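PDB 5KYO: Cyp101j2 from Sphingobium yanoikuyae, which is a haem-dependent cytochrome P450 monooxygenase that probably hydroxylates the monoterpene 1,8-cineole using dioxygen and electrons from redox partners. Local coordinates for residues 104-109 / 320-325; 229-234 / 255-260; 403-408 / 422-427. All coordinates share one frame; numbering follows the deposited sequence.

Contact 1 of 3, residues 104-109 / 320-325; sequences NHTVLV and AREVLR. With HEM (protoporphyrin IX containing Fe), chain G.
A buried wall of the haem-propionate pocket is formed where the loop 104-109 lies along strand 318-323 of the mixed beta sheet of this cytochrome P450. Asn104 and Arg321 run side by side from the two segments and reach the same propionate. Arg321 NH2 gives O1A of the haem a nearly straight bond (2.9 Å, 173°) within the guanidinium plane, while Asn104 ND2 reaches the other oxygen, O2A, at 3.2 Å. The amide of Asn104 lies over one face of the guanidinium, tilted 48° against it, and because OD1 is there above the plane, its approach to NE is no hydrogen bond. A bend at chi2 (-77°) turns the Arg321 chain, which leaves the backbone away from the loop, back toward the haem. Its NH1 also donates to Ala320 O at 2.7 Å, which helps to fix the rotation of the group; His377 and His130 supply further hydrogen bonds to the haem. Such a positive group beside a propionate probably helps to stabilise its negative charge. The backbones meet more lightly, through a weak bond from Ala320 N to Val107 O. Farther from the haem, Glu322 stretches out toward the loop, its OE2 in a salt bridge with Lys111. Its other oxygen, OE1, takes a hydrogen bond from His105 ND1 (2.8 Å), which lies on the syn side but out of the carboxylate plane, with OE1 in the plane of the imidazole ring.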
loop_
_atom_site.group_PDB
_atom_site.type_symbol
_atom_site.label_atom_id
_atom_site.label_comp_id
_atom_site.label_asym_id
_atom_site.label_seq_id
_atom_site.Cartn_x
_atom_site.Cartn_y
_atom_site.Cartn_z
ATOM N N ASN A 104 -15.121 6.820 -3.915
ATOM C CA ASN A 104 -13.909 7.065 -3.130
ATOM C C ASN A 104 -14.083 8.240 -2.157
ATOM O O ASN A 104 -13.099 8.784 -1.649
ATOM C CB ASN A 104 -12.699 7.336 -4.047
ATOM C CG ASN A 104 -12.061 6.060 -4.588
ATOM O OD1 ASN A 104 -12.693 5.310 -5.329
ATOM N ND2 ASN A 104 -10.790 5.826 -4.240
ATOM N N HIS A 105 -15.329 8.629 -1.896
ATOM C CA HIS A 105 -15.594 9.780 -1.028
ATOM C C HIS A 105 -15.164 9.488 0.407
ATOM O O HIS A 105 -14.616 10.363 1.080
ATOM C CB HIS A 105 -17.071 10.181 -1.090
ATOM C CG HIS A 105 -17.393 11.411 -0.297
ATOM N ND1 HIS A 105 -18.144 11.374 0.860
ATOM C CD2 HIS A 105 -17.055 12.709 -0.486
ATOM C CE1 HIS A 105 -18.259 12.599 1.345
ATOM N NE2 HIS A 105 -17.602 13.425 0.550
ATOM N N THR A 106 -15.380 8.247 0.854
ATOM C CA THR A 106 -14.769 7.740 2.078
ATOM C C THR A 106 -14.147 6.387 1.756
ATOM O O THR A 106 -14.753 5.582 1.057
ATOM C CB THR A 106 -15.774 7.575 3.243
ATOM O OG1 THR A 106 -16.748 6.585 2.906
ATOM C CG2 THR A 106 -16.489 8.863 3.525
ATOM N N VAL A 107 -12.923 6.161 2.227
ATOM C CA VAL A 107 -12.212 4.915 1.944
ATOM C C VAL A 107 -11.675 4.280 3.203
ATOM O O VAL A 107 -11.039 3.238 3.141
ATOM C CB VAL A 107 -11.013 5.108 0.961
ATOM C CG1 VAL A 107 -11.494 5.555 -0.399
ATOM C CG2 VAL A 107 -9.970 6.057 1.533
ATOM N N LEU A 108 -11.931 4.916 4.339
ATOM C CA LEU A 108 -11.411 4.466 5.617
ATOM C C LEU A 108 -12.556 4.233 6.595
ATOM O O LEU A 108 -13.570 4.948 6.564
ATOM C CB LEU A 108 -10.417 5.490 6.187
ATOM C CG LEU A 108 -9.127 5.702 5.391
ATOM C CD1 LEU A 108 -8.125 6.544 6.185
ATOM C CD2 LEU A 108 -8.502 4.362 4.992
ATOM N N VAL A 109 -12.397 3.226 7.448
ATOM C CA VAL A 109 -13.346 2.976 8.537
ATOM C C VAL A 109 -12.683 3.251 9.886
ATOM O O VAL A 109 -11.479 3.046 10.037
ATOM C CB VAL A 109 -13.887 1.533 8.508
ATOM C CG1 VAL A 109 -14.626 1.265 7.201
ATOM C CG2 VAL A 109 -12.763 0.549 8.694
ATOM N N ALA A 320 -11.743 0.937 1.059
ATOM C CA ALA A 320 -13.194 0.814 1.158
ATOM C C ALA A 320 -13.855 1.805 0.215
ATOM O O ALA A 320 -13.164 2.574 -0.449
ATOM C CB ALA A 320 -13.652 1.035 2.586
ATOM N N ARG A 321 -15.184 1.763 0.143
ATOM C CA ARG A 321 -15.957 2.681 -0.696
ATOM C C ARG A 321 -17.259 3.099 0.008
ATOM O O ARG A 321 -17.812 2.355 0.816
ATOM C CB ARG A 321 -16.287 2.043 -2.052
ATOM C CG ARG A 321 -15.082 1.708 -2.946
ATOM C CD ARG A 321 -14.501 2.933 -3.618
ATOM N NE ARG A 321 -13.380 2.584 -4.488
ATOM C CZ ARG A 321 -12.133 2.393 -4.057
ATOM N NH1 ARG A 321 -11.844 2.521 -2.769
ATOM N NH2 ARG A 321 -11.178 2.082 -4.913
ATOM N N GLU A 322 -17.729 4.306 -0.291
ATOM C CA GLU A 322 -18.987 4.784 0.265
ATOM C C GLU A 322 -20.131 4.597 -0.720
ATOM O O GLU A 322 -20.013 4.880 -1.901
ATOM C CB GLU A 322 -18.877 6.265 0.655
ATOM C CG GLU A 322 -20.169 6.858 1.182
ATOM C CD GLU A 322 -19.999 8.273 1.700
ATOM O OE1 GLU A 322 -18.878 8.810 1.622
ATOM O OE2 GLU A 322 -20.990 8.844 2.197
ATOM N N VAL A 323 -21.260 4.133 -0.215
ATOM C CA VAL A 323 -22.458 4.060 -1.026
ATOM C C VAL A 323 -23.139 5.428 -1.012
ATOM O O VAL A 323 -23.382 5.993 0.058
ATOM C CB VAL A 323 -23.394 2.979 -0.507
ATOM C CG1 VAL A 323 -24.670 2.962 -1.297
ATOM C CG2 VAL A 323 -22.705 1.606 -0.589
ATOM N N LEU A 324 -23.414 5.979 -2.189
ATOM C CA LEU A 324 -23.998 7.312 -2.254
ATOM C C LEU A 324 -25.523 7.262 -2.371
ATOM O O LEU A 324 -26.211 8.179 -1.919
ATOM C CB LEU A 324 -23.403 8.104 -3.422
ATOM C CG LEU A 324 -21.879 8.107 -3.570
ATOM C CD1 LEU A 324 -21.469 9.090 -4.656
ATOM C CD2 LEU A 324 -21.197 8.427 -2.247
ATOM N N ARG A 325 -26.044 6.192 -2.967
ATOM C CA ARG A 325 -27.486 6.019 -3.152
ATOM C C ARG A 325 -27.964 4.659 -2.650
ATOM O O ARG A 325 -27.215 3.689 -2.694
ATOM C CB ARG A 325 -27.857 6.158 -4.627
ATOM C CG ARG A 325 -27.678 7.541 -5.211
ATOM C CD ARG A 325 -28.075 7.556 -6.680
ATOM N NE ARG A 325 -27.190 6.727 -7.497
ATOM C CZ ARG A 325 -27.497 5.510 -7.939
ATOM N NH1 ARG A 325 -28.670 4.967 -7.636
ATOM N NH2 ARG A 325 -26.627 4.833 -8.678
HETATM C CHA HEM G . -3.229 3.987 -4.781
HETATM C CHB HEM G . -1.197 -0.135 -3.213
HETATM C CHC HEM G . 3.215 1.925 -3.634
HETATM C CHD HEM G . 1.108 6.223 -4.255
HETATM C C1A HEM G . -3.094 2.676 -4.390
HETATM C C2A HEM G . -4.149 1.675 -4.294
HETATM C C3A HEM G . -3.577 0.536 -3.841
HETATM C C4A HEM G . -2.154 0.771 -3.654
HETATM C CMA HEM G . -4.308 -0.808 -3.600
HETATM C CAA HEM G . -5.658 1.839 -4.635
HETATM C CBA HEM G . -6.444 2.499 -3.507
HETATM C CGA HEM G . -7.917 2.533 -3.844
HETATM O O1A HEM G . -8.534 1.444 -4.014
HETATM O O2A HEM G . -8.494 3.649 -3.935
HETATM C C1B HEM G . 0.180 0.054 -3.245
HETATM C C2B HEM G . 1.199 -0.967 -3.017
HETATM C C3B HEM G . 2.412 -0.387 -3.126
HETATM C C4B HEM G . 2.202 1.007 -3.429
HETATM C CMB HEM G . 0.933 -2.461 -2.699
HETATM C CAB HEM G . 3.840 -0.992 -2.989
HETATM C CBB HEM G . 4.137 -2.286 -2.837
HETATM C C1C HEM G . 3.028 3.263 -3.874
HETATM C C2C HEM G . 4.073 4.234 -4.137
HETATM C C3C HEM G . 3.483 5.428 -4.295
HETATM C C4C HEM G . 2.051 5.237 -4.159
HETATM C CMC HEM G . 5.572 3.872 -4.175
HETATM C CAC HEM G . 4.085 6.811 -4.594
HETATM C CBC HEM G . 5.358 7.051 -4.915
HETATM C C1D HEM G . -0.247 6.040 -4.417
HETATM C C2D HEM G . -1.228 7.101 -4.576
HETATM C C3D HEM G . -2.548 6.388 -4.755
HETATM C C4D HEM G . -2.274 4.977 -4.670
HETATM C CMD HEM G . -1.076 8.646 -4.608
HETATM C CAD HEM G . -3.918 7.071 -4.956
HETATM C CBD HEM G . -4.377 6.967 -6.411
HETATM C CGD HEM G . -5.724 7.655 -6.541
HETATM O O1D HEM G . -5.914 8.495 -7.457
HETATM O O2D HEM G . -6.606 7.365 -5.693
HETATM N NA HEM G . -1.896 2.082 -3.997
HETATM N NB HEM G . 0.843 1.239 -3.487
HETATM N NC HEM G . 1.811 3.902 -3.907
HETATM N ND HEM G . -0.905 4.819 -4.466
HETATM FE FE HEM G . -0.039 2.970 -4.132
#

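Contact 2 of 3, residues 229-234 / 255-260; sequences VIEARR and LTDIEA
Asp257 OD1 is gripped by two nitrogens of one side chain, Arg234 NH2 at 2.8 Å and Arg234 NE at 3.1 Å. The approach is side-on, and guanidinium and carboxylate are nearly coplanar, 13° apart; NE uses the syn lone pair of OD1, whereas NH2 comes almost along the C-O bond. Arg234 can span the gap because its chain runs extended from CG to NE, with chi2 at -164° and chi3 at -179°. NH2 serves a second acceptor, Leu255 O, from above the carbonyl plane at 3.2 Å, and a water that accepts from NH1 donates to the same carbonyl oxygen at 2.6 Å. Glu231 brings a second carboxylate on a side chain that crosses Asp257 at about a right angle, and has a long, weak salt bridge to Arg234 NE. With a methionine in place of Arg234, the closely set carboxylates of Asp257 and Glu231 would probably lose the positive charge beside them, and Leu255 O its guanidinium donor. Beneath the charges, Ile230 passes its CG2 alongside Asp257 and sets CD1 against Ala260 CB at 4.0 Å, while Ile242 of helix 241-246 also packs on Ile230. The salt-bridge network thus joins helix 215-235 to the start of helix 257-270, where Thr256 OG1 accepts from Glu259 N and Thr256 N donates to Glu259 OE1, the reciprocal pair that defines a capping box.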
loop_
_atom_site.group_PDB
_atom_site.type_symbol
_atom_site.label_atom_id
_atom_site.label_comp_id
_atom_site.label_asym_id
_atom_site.label_seq_id
_atom_site.Cartn_x
_atom_site.Cartn_y
_atom_site.Cartn_z
ATOM N N VAL A 229 8.283 25.783 -0.819
ATOM C CA VAL A 229 8.995 25.069 -1.862
ATOM C C VAL A 229 8.238 25.181 -3.173
ATOM O O VAL A 229 8.837 25.391 -4.226
ATOM C CB VAL A 229 9.196 23.582 -1.504
ATOM C CG1 VAL A 229 9.921 22.860 -2.631
ATOM C CG2 VAL A 229 9.958 23.443 -0.156
ATOM N N ILE A 230 6.923 25.059 -3.110
ATOM C CA ILE A 230 6.087 25.154 -4.297
ATOM C C ILE A 230 6.156 26.579 -4.857
ATOM O O ILE A 230 6.277 26.763 -6.056
ATOM C CB ILE A 230 4.626 24.788 -4.003
ATOM C CG1 ILE A 230 4.492 23.308 -3.602
ATOM C CG2 ILE A 230 3.736 25.079 -5.208
ATOM C CD1 ILE A 230 3.218 23.009 -2.877
ATOM N N GLU A 231 6.090 27.569 -3.973
ATOM C CA GLU A 231 6.175 28.965 -4.382
ATOM C C GLU A 231 7.560 29.307 -4.969
ATOM O O GLU A 231 7.665 30.030 -5.966
ATOM C CB GLU A 231 5.831 29.880 -3.194
ATOM C CG GLU A 231 4.349 29.950 -2.901
ATOM C CD GLU A 231 3.540 30.373 -4.119
ATOM O OE1 GLU A 231 3.966 31.323 -4.813
ATOM O OE2 GLU A 231 2.488 29.755 -4.382
ATOM N N ALA A 232 8.615 28.766 -4.367
ATOM C CA ALA A 232 9.963 28.894 -4.926
ATOM C C ALA A 232 10.061 28.305 -6.342
ATOM O O ALA A 232 10.773 28.843 -7.182
ATOM C CB ALA A 232 10.981 28.235 -4.015
ATOM N N ARG A 233 9.330 27.234 -6.623
ATOM C CA ARG A 233 9.441 26.574 -7.928
ATOM C C ARG A 233 8.543 27.203 -8.978
ATOM O O ARG A 233 8.711 26.974 -10.187
ATOM C CB ARG A 233 9.130 25.070 -7.795
ATOM C CG ARG A 233 9.950 24.354 -6.714
ATOM C CD ARG A 233 10.937 23.328 -7.233
ATOM N NE ARG A 233 12.002 23.084 -6.259
ATOM C CZ ARG A 233 12.161 21.968 -5.549
ATOM N NH1 ARG A 233 11.304 20.947 -5.670
ATOM N NH2 ARG A 233 13.174 21.877 -4.694
ATOM N N ARG A 234 7.573 27.989 -8.530
ATOM C CA ARG A 234 6.806 28.826 -9.455
ATOM C C ARG A 234 7.688 29.925 -10.019
ATOM O O ARG A 234 7.481 30.374 -11.139
ATOM C CB ARG A 234 5.593 29.441 -8.777
ATOM C CG ARG A 234 4.582 28.429 -8.280
ATOM C CD ARG A 234 3.259 29.101 -7.976
ATOM N NE ARG A 234 2.262 28.170 -7.466
ATOM C CZ ARG A 234 1.496 27.398 -8.227
ATOM N NH1 ARG A 234 1.625 27.421 -9.548
ATOM N NH2 ARG A 234 0.610 26.587 -7.662
ATOM N N LEU A 255 -2.618 23.957 -11.373
ATOM C CA LEU A 255 -2.927 23.491 -10.024
ATOM C C LEU A 255 -2.797 24.644 -9.041
ATOM O O LEU A 255 -1.930 25.500 -9.193
ATOM C CB LEU A 255 -1.988 22.353 -9.589
ATOM C CG LEU A 255 -2.112 20.943 -10.157
ATOM C CD1 LEU A 255 -1.048 20.042 -9.536
ATOM C CD2 LEU A 255 -3.480 20.390 -9.888
ATOM N N THR A 256 -3.648 24.650 -8.024
ATOM C CA THR A 256 -3.483 25.550 -6.896
ATOM C C THR A 256 -2.448 24.985 -5.941
ATOM O O THR A 256 -2.152 23.787 -5.984
ATOM C CB THR A 256 -4.804 25.753 -6.135
ATOM O OG1 THR A 256 -5.151 24.533 -5.472
ATOM C CG2 THR A 256 -5.924 26.148 -7.099
ATOM N N ASP A 257 -1.903 25.841 -5.077
ATOM C CA ASP A 257 -1.027 25.384 -4.014
ATOM C C ASP A 257 -1.650 24.270 -3.165
ATOM O O ASP A 257 -0.984 23.285 -2.831
ATOM C CB ASP A 257 -0.648 26.543 -3.123
ATOM C CG ASP A 257 0.498 27.333 -3.687
ATOM O OD1 ASP A 257 0.801 27.132 -4.890
ATOM O OD2 ASP A 257 1.094 28.128 -2.922
ATOM N N ILE A 258 -2.924 24.444 -2.817
ATOM C CA ILE A 258 -3.654 23.456 -2.024
ATOM C C ILE A 258 -3.597 22.079 -2.694
ATOM O O ILE A 258 -3.261 21.086 -2.056
ATOM C CB ILE A 258 -5.121 23.874 -1.818
ATOM C CG1 ILE A 258 -5.208 25.063 -0.868
ATOM C CG2 ILE A 258 -5.935 22.715 -1.262
ATOM C CD1 ILE A 258 -4.929 24.721 0.583
ATOM N N GLU A 259 -3.902 22.037 -3.990
ATOM C CA GLU A 259 -3.926 20.784 -4.739
ATOM C C GLU A 259 -2.547 20.122 -4.827
ATOM O O GLU A 259 -2.425 18.904 -4.680
ATOM C CB GLU A 259 -4.490 21.024 -6.140
ATOM C CG GLU A 259 -6.008 21.155 -6.168
ATOM C CD GLU A 259 -6.537 21.760 -7.454
ATOM O OE1 GLU A 259 -5.750 22.399 -8.202
ATOM O OE2 GLU A 259 -7.755 21.615 -7.706
ATOM N N ALA A 260 -1.514 20.915 -5.083
ATOM C CA ALA A 260 -0.162 20.391 -5.162
ATOM C C ALA A 260 0.313 19.894 -3.794
ATOM O O ALA A 260 0.994 18.877 -3.706
ATOM C CB ALA A 260 0.793 21.451 -5.713
HETATM O O HOH W 1 -0.002 25.344 -10.874
#

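Contact 3 of 3, residues 403-408 / 422-427; sequences FRIEDD and KPFVLE
Arg404 and Glu427 face each other as a hydrogen-bonded pair where strands 404-405 and 425-427 join antiparallel, at the edge of a small three-stranded sheet whose remaining strand, 169-171, flanks 425-427 on its other side. Their backbones exchange two bonds, Arg404 N to Glu427 O and Glu427 N to Arg404 O. Both side chains start with CG between the backbone N and the carbonyl carbon (chi1 70° and 63°), then run extended side by side on one face of the sheet. This shared course delivers the guanidinium to Glu427 OE2, which takes NE at 2.8 Å and NH2 at 3.2 Å, both with the oxygen in the guanidinium plane. The carboxylate is turned 33° from that plane, and Asp407 N reaches the same OE2 from above the carboxylate plane at 3.1 Å. Three donors therefore hold one oxygen and probably favour its negative charge.

Glu406 N continues the pairing with a bond to Val425 O at 2.8 Å. With CG anti to the backbone N, the Glu406 side chain lies alongside Val425, its CB 3.6 Å from Val425 CG1. Its carboxylate, in a salt bridge with Arg169, shares a water with Glu427 OE1. Ile405, Phe424 and Leu426 pack against helix 273-288, where Ala287 touches both Ile405 and Leu426. Separately, Phe403 CD2 approaches Leu426 CD1, and the Phe403 ring also packs edge-to-face with Trp396. Ile405 sets CD1 against two neighbours, 3.9 Å from Leu426 CD2 and 3.8 Å from Phe424 CD2.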
loop_
_atom_site.group_PDB
_atom_site.type_symbol
_atom_site.label_atom_id
_atom_site.label_comp_id
_atom_site.label_asym_id
_atom_site.label_seq_id
_atom_site.Cartn_x
_atom_site.Cartn_y
_atom_site.Cartn_z
ATOM N N PHE A 403 20.593 -16.089 4.595
ATOM C CA PHE A 403 20.122 -15.494 5.823
ATOM C C PHE A 403 18.872 -16.239 6.259
ATOM O O PHE A 403 18.336 -17.026 5.491
ATOM C CB PHE A 403 19.820 -14.000 5.618
ATOM C CG PHE A 403 18.910 -13.726 4.447
ATOM C CD1 PHE A 403 19.410 -13.683 3.157
ATOM C CD2 PHE A 403 17.547 -13.522 4.645
ATOM C CE1 PHE A 403 18.578 -13.447 2.087
ATOM C CE2 PHE A 403 16.709 -13.267 3.575
ATOM C CZ PHE A 403 17.217 -13.236 2.298
ATOM N N ARG A 404 18.400 -15.951 7.463
ATOM C CA ARG A 404 17.144 -16.520 7.932
ATOM C C ARG A 404 16.630 -15.715 9.113
ATOM O O ARG A 404 17.328 -14.854 9.620
ATOM C CB ARG A 404 17.337 -17.981 8.335
ATOM C CG ARG A 404 18.158 -18.125 9.605
ATOM C CD ARG A 404 18.054 -19.522 10.194
ATOM N NE ARG A 404 18.496 -19.547 11.590
ATOM C CZ ARG A 404 18.488 -20.634 12.361
ATOM N NH1 ARG A 404 18.073 -21.788 11.857
ATOM N NH2 ARG A 404 18.910 -20.569 13.623
ATOM N N ILE A 405 15.411 -15.993 9.557
ATOM C CA ILE A 405 14.911 -15.365 10.777
ATOM C C ILE A 405 15.795 -15.776 11.937
ATOM O O ILE A 405 16.157 -16.943 12.027
ATOM C CB ILE A 405 13.451 -15.781 11.089
ATOM C CG1 ILE A 405 12.539 -15.518 9.886
ATOM C CG2 ILE A 405 12.958 -15.037 12.337
ATOM C CD1 ILE A 405 12.388 -14.053 9.541
ATOM N N GLU A 406 16.144 -14.847 12.824
ATOM C CA GLU A 406 16.991 -15.211 13.953
ATOM C C GLU A 406 16.300 -16.294 14.760
ATOM O O GLU A 406 15.106 -16.188 15.051
ATOM C CB GLU A 406 17.316 -14.016 14.839
ATOM C CG GLU A 406 18.282 -14.351 15.988
ATOM C CD GLU A 406 18.883 -13.098 16.615
ATOM O OE1 GLU A 406 18.141 -12.334 17.255
ATOM O OE2 GLU A 406 20.095 -12.865 16.459
ATOM N N ASP A 407 17.072 -17.340 15.059
ATOM C CA ASP A 407 16.637 -18.510 15.809
ATOM C C ASP A 407 15.455 -19.190 15.133
ATOM O O ASP A 407 14.742 -19.993 15.753
ATOM C CB ASP A 407 16.319 -18.100 17.248
ATOM C CG ASP A 407 17.547 -17.543 17.975
ATOM O OD1 ASP A 407 18.645 -18.114 17.795
ATOM O OD2 ASP A 407 17.431 -16.540 18.709
ATOM N N ASP A 408 15.291 -18.890 13.843
ATOM C CA ASP A 408 14.135 -19.308 13.040
ATOM C C ASP A 408 12.812 -19.100 13.775
ATOM O O ASP A 408 11.918 -19.957 13.722
ATOM C CB ASP A 408 14.281 -20.777 12.613
ATOM C CG ASP A 408 13.357 -21.147 11.458
ATOM O OD1 ASP A 408 13.060 -20.270 10.612
ATOM O OD2 ASP A 408 12.936 -22.325 11.388
ATOM N N LYS A 422 4.930 -8.235 11.718
ATOM C CA LYS A 422 5.513 -7.490 12.825
ATOM C C LYS A 422 7.047 -7.617 12.778
ATOM O O LYS A 422 7.578 -8.637 12.267
ATOM C CB LYS A 422 4.950 -7.988 14.162
ATOM C CG LYS A 422 3.437 -7.840 14.277
ATOM C CD LYS A 422 2.960 -8.131 15.681
ATOM C CE LYS A 422 1.442 -7.996 15.828
ATOM N NZ LYS A 422 0.981 -8.755 17.029
ATOM N N PRO A 423 7.757 -6.585 13.284
ATOM C CA PRO A 423 9.215 -6.457 13.160
ATOM C C PRO A 423 9.965 -7.749 13.439
ATOM O O PRO A 423 9.735 -8.397 14.458
ATOM C CB PRO A 423 9.559 -5.388 14.199
ATOM C CG PRO A 423 8.367 -4.482 14.177
ATOM C CD PRO A 423 7.164 -5.382 13.917
ATOM N N PHE A 424 10.844 -8.131 12.524
ATOM C CA PHE A 424 11.570 -9.392 12.690
ATOM C C PHE A 424 13.066 -9.172 12.523
ATOM O O PHE A 424 13.503 -8.187 11.942
ATOM C CB PHE A 424 11.064 -10.437 11.691
ATOM C CG PHE A 424 11.138 -9.991 10.250
ATOM C CD1 PHE A 424 10.099 -9.262 9.674
ATOM C CD2 PHE A 424 12.247 -10.300 9.468
ATOM C CE1 PHE A 424 10.174 -8.848 8.339
ATOM C CE2 PHE A 424 12.322 -9.907 8.136
ATOM C CZ PHE A 424 11.287 -9.167 7.575
ATOM N N VAL A 425 13.847 -10.112 13.037
ATOM C CA VAL A 425 15.288 -10.014 12.991
ATOM C C VAL A 425 15.818 -11.071 12.026
ATOM O O VAL A 425 15.390 -12.246 12.063
ATOM C CB VAL A 425 15.891 -10.195 14.409
ATOM C CG1 VAL A 425 17.399 -10.404 14.365
ATOM C CG2 VAL A 425 15.537 -8.984 15.284
ATOM N N LEU A 426 16.722 -10.642 11.151
ATOM C CA LEU A 426 17.412 -11.541 10.232
ATOM C C LEU A 426 18.831 -11.756 10.711
ATOM O O LEU A 426 19.396 -10.893 11.350
ATOM C CB LEU A 426 17.435 -10.978 8.815
ATOM C CG LEU A 426 16.112 -10.780 8.073
ATOM C CD1 LEU A 426 16.371 -10.226 6.668
ATOM C CD2 LEU A 426 15.340 -12.102 8.017
ATOM N N GLU A 427 19.389 -12.928 10.416
ATOM C CA GLU A 427 20.754 -13.263 10.801
ATOM C C GLU A 427 21.423 -13.936 9.630
ATOM O O GLU A 427 20.760 -14.586 8.813
ATOM C CB GLU A 427 20.790 -14.180 12.033
ATOM C CG GLU A 427 20.140 -15.532 11.818
ATOM C CD GLU A 427 20.342 -16.487 13.004
ATOM O OE1 GLU A 427 21.280 -16.280 13.800
ATOM O OE2 GLU A 427 19.546 -17.441 13.153
HETATM O O HOH W 2 22.057 -14.141 15.539
#

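In the fold
The three contacts illustrate how one P450 chain joins loop to strand, helix to helix and strand to strand at well-separated places. Contact 1 is the one that touches the haem directly, through a propionate. Contact 2 belongs to the chain running between the two segments of contact 1, yet its centre is 29 Å from that of contact 1; the side chain of Leu255 comes to about 12 Å from the haem. Contact 3 follows both in sequence and lies across the centre of the chain from each, with centres 38 Å from contact 1 and 44 Å from contact 2. No two of them touch: even contacts 1 and 2 leave about 15 Å between nearest atoms.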